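PDB 1W2W: methylthioribose-1-phosphate isomerase from Saccharomyces cerevisiae, which catalyses the interconversion of methylthioribose-1-phosphate and methylthioribulose-1-phosphate, a step of the methionine salvage pathway. Local coordinates for residues E118-I122 with S135-Y139. Sequence-based numbering, arbitrary orientation.
Sequences EIKNI and SLYNY
An antiparallel helical hairpin in the N-terminal helical part of the isomerase brings Ile122 and Glu118 onto Tyr139: helix 111-124 turns back through a short connection into the long helix 129-168. The short segments 118-122 and 135-139 run at 153° to one another, their axes 10.5 Å apart at closest approach, and the Tyr139 ring spans much of that separation. A chi1 of 169° swings CG away from the backbone N and sends the ring across the gap between Glu118 and Ile119, where its OH is hydrogen-bonded to Ser115 OG, earlier on helix 111-124. The CD1 methyl of Ile122 comes down at the root of the ring, 3.6 Å from Tyr139 CB. Farther out, the aliphatic part of Glu118 meets the CE1 side of the ring obliquely, CG lying 3.5 Å from Tyr139 CE1; the chain bends at chi2, and the carboxylate plane is tilted 36° from the ring. On the CE2 side Ile119 CG1 approaches, its side chain crossing the tyrosine at about a right angle. A leucine in place of Tyr139 would probably leave the Ser115 hydroxyl without this partner and open a gap between Glu118 and Ile119. On the side facing helix 53-73, Ile119 CG1 also meets the CD1 methyl of Leu136 at 3.8 Å; both residues are buried and pack on that helix, Ile119 on Ser61 and Leu136 on Val64 and Leu65. Toward the turn, the OG of Ser135 bonds back to the carbonyl of Ala131, while its CB carbon faces the CG2 methyl of Ile122 at 3.7 Å.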
# COMPACT_ATOMS: atom_id res chain seq x y z
N GLU A 118 12.30 24.85 24.15
CA GLU A 118 12.16 24.89 25.60
C GLU A 118 13.49 24.54 26.27
O GLU A 118 13.88 25.20 27.24
CB GLU A 118 11.06 23.94 26.07
CG GLU A 118 10.66 24.10 27.53
CD GLU A 118 10.56 25.55 27.98
OE1 GLU A 118 9.88 26.36 27.31
OE2 GLU A 118 11.15 25.88 29.03
N ILE A 119 14.19 23.53 25.76
CA ILE A 119 15.48 23.16 26.34
C ILE A 119 16.48 24.32 26.21
O ILE A 119 17.23 24.61 27.16
CB ILE A 119 16.04 21.87 25.73
CG1 ILE A 119 15.16 20.68 26.13
CG2 ILE A 119 17.52 21.67 26.16
CD1 ILE A 119 15.40 19.40 25.32
N LYS A 120 16.49 25.00 25.06
CA LYS A 120 17.33 26.19 24.90
C LYS A 120 16.99 27.30 25.89
O LYS A 120 17.89 27.99 26.41
CB LYS A 120 17.28 26.73 23.48
CG LYS A 120 18.08 25.91 22.49
CD LYS A 120 18.21 26.63 21.17
CE LYS A 120 18.96 25.79 20.15
NZ LYS A 120 19.30 26.66 19.00
N ASN A 121 15.70 27.50 26.15
CA ASN A 121 15.26 28.47 27.15
C ASN A 121 15.73 28.09 28.55
O ASN A 121 16.14 28.94 29.34
CB ASN A 121 13.74 28.60 27.15
CG ASN A 121 13.24 29.43 25.99
OD1 ASN A 121 13.98 30.25 25.43
ND2 ASN A 121 11.98 29.24 25.62
N ILE A 122 15.68 26.79 28.85
CA ILE A 122 16.23 26.32 30.11
C ILE A 122 17.74 26.56 30.16
O ILE A 122 18.26 27.01 31.18
CB ILE A 122 15.90 24.84 30.35
CG1 ILE A 122 14.39 24.69 30.55
CG2 ILE A 122 16.64 24.32 31.58
CD1 ILE A 122 13.92 23.24 30.54
N SER A 135 17.63 20.96 35.96
CA SER A 135 16.41 21.54 35.38
C SER A 135 15.96 20.75 34.15
O SER A 135 14.77 20.61 33.90
CB SER A 135 16.65 23.00 35.00
OG SER A 135 16.96 23.77 36.15
N LEU A 136 16.93 20.24 33.40
CA LEU A 136 16.63 19.40 32.24
C LEU A 136 16.02 18.07 32.66
O LEU A 136 15.09 17.58 32.01
CB LEU A 136 17.88 19.18 31.38
CG LEU A 136 17.70 18.34 30.11
CD1 LEU A 136 16.66 18.94 29.18
CD2 LEU A 136 19.03 18.14 29.38
N TYR A 137 16.53 17.48 33.74
CA TYR A 137 15.92 16.29 34.31
C TYR A 137 14.44 16.55 34.63
O TYR A 137 13.56 15.77 34.27
CB TYR A 137 16.61 15.86 35.61
CG TYR A 137 15.92 14.69 36.29
CD1 TYR A 137 16.11 13.39 35.85
CD2 TYR A 137 15.09 14.90 37.39
CE1 TYR A 137 15.48 12.31 36.48
CE2 TYR A 137 14.46 13.84 38.02
CZ TYR A 137 14.66 12.55 37.56
OH TYR A 137 14.03 11.50 38.20
N ASN A 138 14.19 17.66 35.32
CA ASN A 138 12.81 18.04 35.62
C ASN A 138 12.01 18.20 34.33
O ASN A 138 10.85 17.76 34.25
CB ASN A 138 12.74 19.32 36.46
CG ASN A 138 13.21 19.09 37.88
OD1 ASN A 138 13.35 17.94 38.31
ND2 ASN A 138 13.46 20.16 38.62
N TYR A 139 12.62 18.82 33.33
CA TYR A 139 11.90 19.08 32.09
C TYR A 139 11.49 17.78 31.40
O TYR A 139 10.34 17.62 30.96
CB TYR A 139 12.71 19.94 31.10
CG TYR A 139 12.03 19.96 29.75
CD1 TYR A 139 10.90 20.74 29.54
CD2 TYR A 139 12.50 19.17 28.70
CE1 TYR A 139 10.27 20.75 28.31
CE2 TYR A 139 11.87 19.18 27.45
CZ TYR A 139 10.75 19.97 27.28
OH TYR A 139 10.08 20.02 26.08